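Local coordinates for DUF2235 domain-containing protein (Pseudomonas aeruginosa, PDB 4O5P), which probably hydrolyses membrane phospholipids as a type VI secretion effector of the Tle1 family, with a catalytic domain of the alpha/beta-hydrolase clan, at residues A98-G103 with E435-V440; A412-F415 with P420-V423; G601-L606 with S698-A703; H635-A640 with E649-L654; D770-F775 with V783-Q788. One frame throughout, in Å; residues are numbered along the deposited sequence.

Contacts 1 to 4 are made by mostly buried residues, whereas contact 5 is only partly buried and is the one that brings a glutamine amide onto a leucine. Contacts 1 and 2 adjoin, their centres about 11 Å apart: segment 420-423, which folds back on its helix in contact 2, forms backbone bonds to both loops of contact 1. Contacts 3 and 5, with centres about 13 Å apart, meet at strand 697-702, which supplies contact 3 and receives helix 779-787 of contact 5 on Val699 and Thr702. Contact 4 stands apart, joining two consecutive helices, 616-637 and 649-657. In contacts 2, 3 and 4 the side chains that meet are apolar, while contact 1 adds a carbonyl and a guanidinium.

Contact 1 (A98-G103 with E435-V440); sequences ASIGSG and EWRVMV
Ala98 and Ile100 lie in the loop between helices 91-97 and 104-108, and they pack against a second loop, 435-440, that leads into helix 441-445. Residues Glu435 to Val438 form a type I beta turn, closed by the bond from Val438 N to Glu435 O (3.2 Å). Ile100 carries most of the contact, and three of its side-chain carbons find different partners. CG1 rests on the carbonyl oxygen of Trp436, with Ile100 CG1 3.6 Å from Trp436 O. With CG2 anti to the backbone N, that methyl reaches the indole edge near the ring plane, Ile100 CG2 lying 3.8 Å from Trp436 CE3. Ile100 CD1 comes within 3.6 Å of Arg437 NH1, obliquely to the guanidinium. Arg437 folds over one indole face, its CG 3.5 Å above the Trp436 ring plane, toward the rim. Beyond Ile100, Ala98 CB meets the methyl CE of selenomethionine Met439 at 3.9 Å, at the end of an extended side chain. Both loops also bond through their backbones to segment 420-423, Ala98 to Gln422, Ile100 to Pro420, and Arg437 and Met439 to Val423. Direct contact between the loops therefore rests on dispersion and shape, and the guanidinium is held by a hydrogen bond from NH2 to Gln34 while NH1 lies against the methyl CD1 of Ile100.

Contact 2 (A412-F415 with P420-V423); sequences AEAF and PLQV
The ring of Phe415 meets segment 420-423 in two ways, at its edge for Leu421 and obliquely for Val423. Near the ring plane, Leu421 CB lies 3.9 Å from Phe415 CD1, and the two side chains slide past each other in opposite directions. Further out, Phe415 CE1 is 3.7 Å from Val423 CG1, and that same methyl remains 3.9 Å from Phe415 CZ, so the CE1-CZ side of the ring lies against the valine methyl. Phe415 CE1 also passes 3.9 Å from the carbonyl oxygen Leu421 O. With CG anti to the backbone N (chi1 -161°), the ring reaches both Leu421 and Val423. Lys26 and Leu27 of helix 24-34 also touch the Phe415 side chain, and Leu27 reaches Val423 as well. The chain here leaves the C-terminal end of helix 403-416 and doubles back along it, so residues only a few positions apart in sequence pack side by side. Segment 412-415 lies on a helix of the Tle1-like catalytic region. Tyr234, on strand 225-236 of the central mixed sheet, touches both Ala414 and Leu421; this strand runs into what is probably the nucleophile elbow of the hydrolase fold. Leu421 CD1 meets Ala414 CB at 3.8 Å and lies 3.9 Å from the backbone nitrogen Phe415 N. The carbonyl oxygen of Phe415 accepts a hydrogen bond from Asn30 ND2.

Contact 3 (G601-L606 with S698-A703); sequences GVIDLL and SVLATA
Ile603 and Leu605 pack against Leu700 and Ala701 where two antiparallel sheets of the C-terminal domain come together. Strand 596-604 is an outermost strand of a three-stranded sheet, and strand 697-702 belongs to a separate four-stranded sheet. The closest approach is between methyl groups: Ile603 CD1 lies 3.7 Å from Leu700 CD2, and the two side chains cross obliquely. The same Ile603 CD1 also reaches Ala701 CB at 4.3 Å, while Leu605 CD2 meets that CB at 4.2 Å, so the small alanine receives two branched neighbours. Leu700 and Ala701 both face Val611, forming a classic beta bulge at the point where the strand turns a corner; successive residues are thereby offered to the other sheet. With CG anti to the backbone N (chi1 -170°), Leu700 carries CD2 to Ile603; the side chain also touches Leu718 of strand 715-723. Just past Ile603, Asp604 OD1 accepts from Leu606 N at 3.1 Å in an Asx turn, the N-H approaching from above the carboxylate plane. This turn lies at the strand's end, and Leu605 O accepts from Trp182 NE1. Across the interface itself only hydrocarbon meets hydrocarbon, so the sheets are joined here by side-chain packing alone, without directional bonds.

Contact 4 (H635-A640 with E649-L654); sequences HQLFSA and EKLVAL
Leu637 and Val652 bring their backbones closest, with CA atoms 7.7 Å apart, as the last turn of helix 616-637 passes the first turns of helix 649-657. Their side chains meet obliquely: Leu637 CG lies 4.0 Å from Val652 CG2, and Leu637 CD1 reaches that same methyl at 4.1 Å. CD1 also touches Leu651 CD2, again at 4.1 Å, the two leucines crossing at about a right angle. Leu637 has a chi1 of -148°, off the usual value near 180°, and in this pose its CD1 touches both residues of the other helix. Val652 spreads its methyls in two directions. While CG2 serves Leu637, CG1 is anti to the backbone N and meets the Phe638 ring at CZ, with Val652 CG1 4.2 Å from Phe638 CZ in an oblique approach to the ring. Phe638 is the first residue to leave the helical path, and its ring also meets the Tyr634 ring. Around this core, Ala482 and Arg487 of helix 469-487 touch Leu637 and Val652 respectively, Arg487 also reaches Phe638, and Val644 of the short strand 643-644 lies against both Phe638 and Val652.

Contact 5 (D770-F775 with V783-Q788); sequences DNLRAF and VEQIGQ
Gln785 leads its side chain from CB toward helix 767-772, and one methyl of that helix, Leu772 CD2, meets it atom after atom. The chain is extended throughout, with CG anti to the backbone N (chi1 175°), so that CG, CD and NE2 in turn pass Leu772 CD2 at a slant. Beyond CB, Gln785 CG is 3.8 Å from Leu772 CD2. The amide carbon Gln785 CD is at the same distance, 3.8 Å, from that methyl, and Gln785 NE2 also comes within 3.8 Å of it. This one methyl of Leu772 thus meets the stem at CG and the amide at CD and NE2. At its far end the glutamine also comes near the amide of Asn771, the side chains crossing at about a right angle with their amide planes 56° apart. The two segments belong to helices 767-772 and 779-787, consecutive short helices of the C-terminal domain joined by a short connection, 773-778. Ile786, next to Gln785 on the second helix, adds a second apolar contact: its CG1 lies 3.9 Å from Leu772 CD2, and Ile786 CD1 approaches the carbonyl oxygen Leu772 O at 4.1 Å. Ile786 also rests on Val699 and Thr702 of strand 697-702. From the first segment, Arg773 O accepts a hydrogen bond from Ser698 OG of the same strand, and Leu789 touches Leu772.

Contact 1 (A98-G103 with E435-V440)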
# COMPACT_ATOMS: atom_id res chain seq x y z
N ALA A 98 11.76 10.61 -12.72
CA ALA A 98 12.88 10.16 -13.56
C ALA A 98 12.43 9.36 -14.78
O ALA A 98 13.28 8.86 -15.54
CB ALA A 98 13.86 9.32 -12.73
N SER A 99 11.13 9.22 -14.96
CA SER A 99 10.59 8.53 -16.13
C SER A 99 10.34 9.50 -17.30
O SER A 99 9.98 10.66 -17.10
CB SER A 99 9.31 7.76 -15.79
OG SER A 99 9.58 6.56 -15.08
N ILE A 100 10.53 9.01 -18.51
CA ILE A 100 10.27 9.78 -19.72
C ILE A 100 8.78 9.71 -20.05
O ILE A 100 8.14 8.69 -19.80
CB ILE A 100 11.12 9.20 -20.87
CG1 ILE A 100 12.60 9.28 -20.51
CG2 ILE A 100 10.83 9.91 -22.20
CD1 ILE A 100 13.49 8.34 -21.33
N GLY A 101 8.21 10.79 -20.60
CA GLY A 101 6.82 10.78 -21.01
C GLY A 101 6.09 12.08 -20.74
O GLY A 101 4.86 12.11 -20.64
N SER A 102 6.85 13.16 -20.62
CA SER A 102 6.26 14.46 -20.32
C SER A 102 6.29 15.33 -21.56
O SER A 102 7.33 15.49 -22.20
CB SER A 102 7.01 15.13 -19.17
OG SER A 102 6.40 16.36 -18.81
N GLY A 103 5.14 15.89 -21.92
CA GLY A 103 5.03 16.81 -23.04
C GLY A 103 4.44 16.25 -24.32
O GLY A 103 4.55 15.05 -24.60
N GLU A 435 17.98 15.38 -24.71
CA GLU A 435 17.96 16.05 -23.41
C GLU A 435 16.82 15.50 -22.54
O GLU A 435 16.90 15.50 -21.31
CB GLU A 435 17.83 17.56 -23.58
CG GLU A 435 18.95 18.19 -24.42
CD GLU A 435 18.80 19.70 -24.61
OE1 GLU A 435 18.05 20.34 -23.82
OE2 GLU A 435 19.44 20.25 -25.54
N TRP A 436 15.77 15.03 -23.19
CA TRP A 436 14.65 14.37 -22.52
C TRP A 436 15.06 13.00 -21.96
O TRP A 436 14.30 12.39 -21.20
CB TRP A 436 13.47 14.23 -23.48
CG TRP A 436 13.88 13.73 -24.83
CD1 TRP A 436 14.40 14.46 -25.86
CD2 TRP A 436 13.81 12.37 -25.31
NE1 TRP A 436 14.65 13.65 -26.94
CE2 TRP A 436 14.30 12.36 -26.63
CE3 TRP A 436 13.38 11.16 -24.74
CZ2 TRP A 436 14.38 11.20 -27.40
CZ3 TRP A 436 13.45 10.00 -25.51
CH2 TRP A 436 13.95 10.03 -26.82
N ARG A 437 16.23 12.51 -22.36
CA ARG A 437 16.73 11.23 -21.86
C ARG A 437 17.60 11.40 -20.61
O ARG A 437 17.98 10.42 -19.98
CB ARG A 437 17.50 10.49 -22.95
CG ARG A 437 16.62 9.69 -23.91
CD ARG A 437 17.38 8.53 -24.57
NE ARG A 437 16.52 7.67 -25.38
CZ ARG A 437 15.74 6.71 -24.89
NH1 ARG A 437 15.69 6.51 -23.58
NH2 ARG A 437 14.99 5.97 -25.69
N VAL A 438 17.88 12.65 -20.27
CA VAL A 438 18.81 12.97 -19.18
C VAL A 438 18.12 13.65 -17.99
O VAL A 438 17.32 14.57 -18.17
CB VAL A 438 19.96 13.87 -19.71
CG1 VAL A 438 20.84 14.36 -18.58
CG2 VAL A 438 20.78 13.11 -20.76
N MSE A 439 18.44 13.20 -16.78
CA MSE A 439 17.96 13.85 -15.56
C MSE A 439 18.48 15.28 -15.40
O MSE A 439 19.66 15.55 -15.62
CB MSE A 439 18.39 13.04 -14.32
CG MSE A 439 17.84 11.62 -14.23
SE MSE A 439 18.71 10.71 -12.73
CE MSE A 439 17.72 9.02 -12.82
N VAL A 440 17.60 16.20 -15.01
CA VAL A 440 18.01 17.53 -14.58
C VAL A 440 18.51 17.42 -13.12
O VAL A 440 18.20 16.43 -12.44
CB VAL A 440 16.85 18.55 -14.72
CG1 VAL A 440 16.43 18.68 -16.18
CG2 VAL A 440 15.66 18.15 -13.86

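Contact 2 (A412-F415 with P420-V423)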
# COMPACT_ATOMS: atom_id res chain seq x y z
N ALA A 412 17.41 0.20 -11.09
CA ALA A 412 18.31 -0.62 -11.90
C ALA A 412 17.49 -1.73 -12.53
O ALA A 412 17.63 -2.00 -13.74
CB ALA A 412 19.45 -1.18 -11.06
N GLU A 413 16.59 -2.31 -11.74
CA GLU A 413 15.80 -3.44 -12.22
C GLU A 413 14.98 -2.95 -13.39
O GLU A 413 14.97 -3.58 -14.45
CB GLU A 413 14.88 -4.00 -11.12
CG GLU A 413 15.64 -4.62 -9.93
CD GLU A 413 16.08 -6.03 -10.22
OE1 GLU A 413 16.58 -6.69 -9.27
OE2 GLU A 413 15.92 -6.49 -11.38
N ALA A 414 14.37 -1.78 -13.21
CA ALA A 414 13.45 -1.27 -14.21
C ALA A 414 14.28 -0.95 -15.45
O ALA A 414 13.86 -1.24 -16.58
CB ALA A 414 12.72 -0.05 -13.69
N PHE A 415 15.47 -0.39 -15.24
CA PHE A 415 16.28 0.00 -16.38
C PHE A 415 16.67 -1.25 -17.17
O PHE A 415 16.70 -1.25 -18.41
CB PHE A 415 17.51 0.79 -15.91
CG PHE A 415 18.15 1.61 -17.00
CD1 PHE A 415 17.73 2.91 -17.25
CD2 PHE A 415 19.17 1.07 -17.78
CE1 PHE A 415 18.32 3.67 -18.25
CE2 PHE A 415 19.76 1.82 -18.80
CZ PHE A 415 19.33 3.12 -19.03
N PRO A 420 11.50 3.28 -19.72
CA PRO A 420 11.89 4.58 -20.28
C PRO A 420 12.34 5.51 -19.18
O PRO A 420 11.58 6.40 -18.77
CB PRO A 420 10.58 5.09 -20.91
CG PRO A 420 9.72 3.88 -21.06
CD PRO A 420 10.06 3.05 -19.85
N LEU A 421 13.57 5.30 -18.70
CA LEU A 421 14.07 6.07 -17.55
C LEU A 421 15.16 7.06 -17.95
O LEU A 421 16.02 6.77 -18.79
CB LEU A 421 14.61 5.11 -16.48
CG LEU A 421 13.56 4.38 -15.65
CD1 LEU A 421 14.17 3.30 -14.75
CD2 LEU A 421 12.76 5.41 -14.83
N GLN A 422 15.13 8.24 -17.34
CA GLN A 422 16.21 9.20 -17.54
C GLN A 422 17.48 8.65 -16.88
O GLN A 422 17.41 7.84 -15.95
CB GLN A 422 15.85 10.55 -16.93
CG GLN A 422 14.49 11.12 -17.40
CD GLN A 422 13.96 12.18 -16.47
OE1 GLN A 422 14.70 12.74 -15.66
NE2 GLN A 422 12.66 12.48 -16.58
N VAL A 423 18.64 9.08 -17.37
CA VAL A 423 19.90 8.77 -16.69
C VAL A 423 20.52 10.08 -16.25
O VAL A 423 20.11 11.15 -16.70
CB VAL A 423 20.88 8.02 -17.61
CG1 VAL A 423 20.21 6.81 -18.22
CG2 VAL A 423 21.41 8.95 -18.70

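Contact 3 (G601-L606 with S698-A703)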
# COMPACT_ATOMS: atom_id res chain seq x y z
N GLY A 601 -14.90 -2.89 19.91
CA GLY A 601 -14.62 -2.08 18.75
C GLY A 601 -15.83 -1.94 17.84
O GLY A 601 -16.72 -2.78 17.85
N VAL A 602 -15.87 -0.87 17.07
CA VAL A 602 -16.94 -0.70 16.09
C VAL A 602 -16.36 -1.03 14.74
O VAL A 602 -15.32 -0.48 14.36
CB VAL A 602 -17.49 0.75 16.09
CG1 VAL A 602 -18.58 0.90 15.04
CG2 VAL A 602 -18.04 1.12 17.46
N ILE A 603 -17.00 -1.95 14.01
CA ILE A 603 -16.58 -2.26 12.64
C ILE A 603 -17.47 -1.53 11.64
O ILE A 603 -18.70 -1.67 11.67
CB ILE A 603 -16.57 -3.77 12.35
CG1 ILE A 603 -15.51 -4.48 13.20
CG2 ILE A 603 -16.28 -4.01 10.87
CD1 ILE A 603 -15.65 -5.98 13.22
N ASP A 604 -16.84 -0.74 10.77
CA ASP A 604 -17.57 0.03 9.77
C ASP A 604 -17.58 -0.73 8.46
O ASP A 604 -16.61 -0.68 7.70
CB ASP A 604 -16.95 1.42 9.61
CG ASP A 604 -17.61 2.24 8.53
OD1 ASP A 604 -18.70 1.86 8.05
OD2 ASP A 604 -17.04 3.28 8.16
N LEU A 605 -18.67 -1.43 8.20
CA LEU A 605 -18.76 -2.31 7.04
C LEU A 605 -18.87 -1.55 5.71
O LEU A 605 -18.89 -2.17 4.65
CB LEU A 605 -19.89 -3.31 7.22
CG LEU A 605 -19.50 -4.16 8.45
CD1 LEU A 605 -20.53 -4.10 9.57
CD2 LEU A 605 -19.16 -5.59 8.05
N LEU A 606 -18.92 -0.22 5.78
CA LEU A 606 -18.93 0.62 4.59
C LEU A 606 -17.52 0.79 4.01
O LEU A 606 -17.36 1.14 2.83
CB LEU A 606 -19.55 1.99 4.89
CG LEU A 606 -21.05 2.04 5.23
CD1 LEU A 606 -21.54 3.48 5.34
CD2 LEU A 606 -21.88 1.27 4.21
N SER A 698 -8.93 -15.75 12.26
CA SER A 698 -10.35 -16.08 12.31
C SER A 698 -11.08 -14.93 11.65
O SER A 698 -10.82 -13.77 11.99
CB SER A 698 -10.80 -16.21 13.76
OG SER A 698 -12.20 -16.28 13.87
N VAL A 699 -11.99 -15.23 10.73
CA VAL A 699 -12.70 -14.14 10.06
C VAL A 699 -13.72 -13.55 11.01
O VAL A 699 -14.60 -14.26 11.51
CB VAL A 699 -13.40 -14.59 8.77
CG1 VAL A 699 -14.14 -13.42 8.14
CG2 VAL A 699 -12.39 -15.18 7.78
N LEU A 700 -13.62 -12.25 11.26
CA LEU A 700 -14.56 -11.57 12.14
C LEU A 700 -15.65 -10.94 11.29
O LEU A 700 -16.83 -10.95 11.65
CB LEU A 700 -13.83 -10.49 12.95
CG LEU A 700 -14.55 -9.81 14.09
CD1 LEU A 700 -15.00 -10.83 15.15
CD2 LEU A 700 -13.63 -8.75 14.71
N ALA A 701 -15.22 -10.38 10.16
CA ALA A 701 -16.16 -9.72 9.26
C ALA A 701 -15.63 -9.76 7.82
O ALA A 701 -14.44 -9.57 7.58
CB ALA A 701 -16.39 -8.28 9.70
N THR A 702 -16.52 -10.00 6.87
CA THR A 702 -16.14 -10.05 5.47
C THR A 702 -17.40 -9.98 4.63
O THR A 702 -18.49 -10.27 5.13
CB THR A 702 -15.36 -11.33 5.13
OG1 THR A 702 -14.80 -11.22 3.82
CG2 THR A 702 -16.26 -12.54 5.19
N ALA A 703 -17.24 -9.57 3.37
CA ALA A 703 -18.35 -9.46 2.43
C ALA A 703 -19.48 -8.60 3.00
O ALA A 703 -20.65 -8.82 2.69
CB ALA A 703 -18.86 -10.84 2.06

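Contact 4 (H635-A640 with E649-L654)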
# COMPACT_ATOMS: atom_id res chain seq x y z
N HIS A 635 22.50 -9.53 23.54
CA HIS A 635 23.84 -9.84 24.08
C HIS A 635 24.98 -9.96 23.06
O HIS A 635 26.16 -10.00 23.44
CB HIS A 635 23.80 -11.07 24.99
CG HIS A 635 22.95 -10.86 26.21
ND1 HIS A 635 23.25 -9.92 27.17
CD2 HIS A 635 21.79 -11.44 26.60
CE1 HIS A 635 22.33 -9.95 28.11
NE2 HIS A 635 21.42 -10.85 27.78
N GLN A 636 24.65 -10.00 21.77
CA GLN A 636 25.68 -9.98 20.75
C GLN A 636 25.76 -8.60 20.11
O GLN A 636 26.73 -8.28 19.43
CB GLN A 636 25.42 -11.06 19.71
CG GLN A 636 26.21 -12.33 20.02
CD GLN A 636 25.44 -13.59 19.73
OE1 GLN A 636 24.44 -13.57 19.00
NE2 GLN A 636 25.89 -14.71 20.30
N LEU A 637 24.74 -7.79 20.36
CA LEU A 637 24.67 -6.44 19.82
C LEU A 637 25.46 -5.45 20.70
O LEU A 637 26.22 -4.61 20.20
CB LEU A 637 23.20 -6.00 19.73
CG LEU A 637 22.85 -5.06 18.57
CD1 LEU A 637 23.51 -5.52 17.29
CD2 LEU A 637 21.35 -4.98 18.36
N PHE A 638 25.27 -5.58 22.02
CA PHE A 638 25.86 -4.68 23.00
C PHE A 638 26.68 -5.52 23.98
O PHE A 638 26.28 -6.63 24.33
CB PHE A 638 24.77 -3.89 23.75
CG PHE A 638 23.90 -3.04 22.86
CD1 PHE A 638 22.77 -3.58 22.26
CD2 PHE A 638 24.22 -1.72 22.61
CE1 PHE A 638 21.98 -2.79 21.43
CE2 PHE A 638 23.45 -0.94 21.78
CZ PHE A 638 22.32 -1.48 21.19
N SER A 639 27.82 -5.00 24.41
CA SER A 639 28.61 -5.70 25.42
C SER A 639 28.02 -5.39 26.79
O SER A 639 28.02 -6.23 27.69
CB SER A 639 30.08 -5.29 25.36
OG SER A 639 30.20 -3.88 25.21
N ALA A 640 27.50 -4.17 26.92
CA ALA A 640 26.83 -3.72 28.13
C ALA A 640 25.90 -2.59 27.73
O ALA A 640 25.91 -2.19 26.56
CB ALA A 640 27.87 -3.23 29.15
N GLU A 649 29.12 -1.68 15.03
CA GLU A 649 28.88 -0.24 15.10
C GLU A 649 28.02 0.24 13.95
O GLU A 649 27.06 1.00 14.15
CB GLU A 649 30.21 0.53 15.09
CG GLU A 649 31.06 0.32 16.33
CD GLU A 649 31.82 -1.01 16.30
OE1 GLU A 649 32.11 -1.53 15.19
OE2 GLU A 649 32.10 -1.53 17.39
N LYS A 650 28.37 -0.19 12.75
CA LYS A 650 27.67 0.28 11.57
C LYS A 650 26.21 -0.17 11.59
O LYS A 650 25.32 0.59 11.21
CB LYS A 650 28.43 -0.16 10.31
CG LYS A 650 29.65 0.70 10.00
CD LYS A 650 29.29 2.19 9.98
CE LYS A 650 30.40 3.08 9.38
NZ LYS A 650 30.00 4.52 9.29
N LEU A 651 25.96 -1.39 12.10
CA LEU A 651 24.61 -1.92 12.22
C LEU A 651 23.75 -1.12 13.22
O LEU A 651 22.64 -0.63 12.87
CB LEU A 651 24.67 -3.40 12.62
CG LEU A 651 23.34 -4.13 12.73
CD1 LEU A 651 22.59 -4.11 11.39
CD2 LEU A 651 23.55 -5.56 13.23
N VAL A 652 24.28 -0.97 14.44
CA VAL A 652 23.60 -0.17 15.46
C VAL A 652 23.35 1.27 14.96
O VAL A 652 22.27 1.82 15.18
CB VAL A 652 24.36 -0.16 16.83
CG1 VAL A 652 23.65 0.75 17.83
CG2 VAL A 652 24.43 -1.57 17.41
N ALA A 653 24.32 1.85 14.26
CA ALA A 653 24.15 3.19 13.70
C ALA A 653 23.06 3.25 12.61
O ALA A 653 22.36 4.25 12.49
CB ALA A 653 25.46 3.74 13.16
N LEU A 654 22.93 2.18 11.83
CA LEU A 654 21.83 2.11 10.87
C LEU A 654 20.49 2.17 11.60
O LEU A 654 19.60 2.92 11.19
CB LEU A 654 21.89 0.83 10.06
CG LEU A 654 20.84 0.72 8.94
CD1 LEU A 654 21.29 1.54 7.72
CD2 LEU A 654 20.60 -0.73 8.54

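Contact 5 (D770-F775 with V783-Q788)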
# COMPACT_ATOMS: atom_id res chain seq x y z
N ASP A 770 -19.06 -22.10 13.62
CA ASP A 770 -17.76 -22.33 14.23
C ASP A 770 -16.71 -22.70 13.17
O ASP A 770 -15.53 -22.34 13.29
CB ASP A 770 -17.82 -23.44 15.27
CG ASP A 770 -18.63 -23.06 16.50
OD1 ASP A 770 -19.07 -21.90 16.62
OD2 ASP A 770 -18.80 -23.95 17.36
N ASN A 771 -17.13 -23.42 12.14
CA ASN A 771 -16.19 -23.80 11.09
C ASN A 771 -15.78 -22.59 10.28
O ASN A 771 -14.61 -22.44 9.92
CB ASN A 771 -16.75 -24.89 10.18
CG ASN A 771 -15.89 -25.10 8.95
OD1 ASN A 771 -16.29 -24.75 7.83
ND2 ASN A 771 -14.69 -25.63 9.15
N LEU A 772 -16.75 -21.73 9.99
CA LEU A 772 -16.45 -20.52 9.23
C LEU A 772 -15.47 -19.63 9.99
O LEU A 772 -14.62 -18.98 9.38
CB LEU A 772 -17.73 -19.75 8.91
CG LEU A 772 -18.70 -20.46 7.97
CD1 LEU A 772 -19.99 -19.66 7.87
CD2 LEU A 772 -18.08 -20.66 6.59
N ARG A 773 -15.59 -19.63 11.32
CA ARG A 773 -14.77 -18.79 12.20
C ARG A 773 -13.44 -19.42 12.61
O ARG A 773 -12.67 -18.82 13.36
CB ARG A 773 -15.55 -18.45 13.48
CG ARG A 773 -16.70 -17.46 13.29
CD ARG A 773 -16.75 -16.47 14.44
NE ARG A 773 -17.30 -17.06 15.65
CZ ARG A 773 -16.74 -16.97 16.85
NH1 ARG A 773 -15.61 -16.30 17.03
NH2 ARG A 773 -17.32 -17.56 17.88
N ALA A 774 -13.19 -20.64 12.14
CA ALA A 774 -12.02 -21.41 12.58
C ALA A 774 -10.72 -20.66 12.32
O ALA A 774 -10.56 -20.04 11.27
CB ALA A 774 -11.98 -22.78 11.90
N PHE A 775 -9.81 -20.73 13.28
CA PHE A 775 -8.47 -20.18 13.08
C PHE A 775 -7.69 -21.04 12.08
O PHE A 775 -7.41 -22.21 12.35
CB PHE A 775 -7.71 -20.14 14.41
CG PHE A 775 -8.15 -19.03 15.33
CD1 PHE A 775 -7.80 -17.70 15.04
CD2 PHE A 775 -8.87 -19.30 16.47
CE1 PHE A 775 -8.20 -16.68 15.89
CE2 PHE A 775 -9.26 -18.28 17.32
CZ PHE A 775 -8.93 -16.98 17.03
N VAL A 783 -12.49 -16.76 3.55
CA VAL A 783 -13.12 -15.53 3.07
C VAL A 783 -13.98 -15.87 1.85
O VAL A 783 -15.14 -15.45 1.76
CB VAL A 783 -12.08 -14.43 2.74
CG1 VAL A 783 -12.70 -13.36 1.84
CG2 VAL A 783 -11.52 -13.79 4.02
N GLU A 784 -13.41 -16.65 0.93
CA GLU A 784 -14.17 -17.11 -0.25
C GLU A 784 -15.41 -17.89 0.18
O GLU A 784 -16.52 -17.62 -0.30
CB GLU A 784 -13.29 -17.98 -1.15
CG GLU A 784 -13.70 -18.02 -2.63
CD GLU A 784 -14.94 -18.86 -2.89
OE1 GLU A 784 -15.54 -18.73 -3.99
OE2 GLU A 784 -15.32 -19.66 -2.01
N GLN A 785 -15.23 -18.85 1.08
CA GLN A 785 -16.32 -19.71 1.52
C GLN A 785 -17.46 -18.92 2.15
O GLN A 785 -18.65 -19.21 1.91
CB GLN A 785 -15.80 -20.77 2.50
CG GLN A 785 -16.90 -21.65 3.10
CD GLN A 785 -16.36 -22.75 3.98
OE1 GLN A 785 -15.15 -22.82 4.26
NE2 GLN A 785 -17.25 -23.63 4.43
N ILE A 786 -17.11 -17.91 2.93
CA ILE A 786 -18.13 -17.10 3.58
C ILE A 786 -18.85 -16.27 2.52
O ILE A 786 -20.08 -16.16 2.54
CB ILE A 786 -17.53 -16.20 4.66
CG1 ILE A 786 -16.94 -17.06 5.77
CG2 ILE A 786 -18.56 -15.25 5.22
CD1 ILE A 786 -16.05 -16.28 6.71
N GLY A 787 -18.08 -15.70 1.59
CA GLY A 787 -18.66 -14.87 0.55
C GLY A 787 -19.66 -15.62 -0.32
O GLY A 787 -20.54 -15.02 -0.93
N GLN A 788 -19.53 -16.95 -0.35
CA GLN A 788 -20.42 -17.80 -1.15
C GLN A 788 -21.73 -18.10 -0.43
O GLN A 788 -22.70 -18.57 -1.04
CB GLN A 788 -19.72 -19.12 -1.51
CG GLN A 788 -18.61 -18.97 -2.54
CD GLN A 788 -19.12 -18.45 -3.86
OE1 GLN A 788 -18.91 -17.28 -4.21
NE2 GLN A 788 -19.81 -19.30 -4.61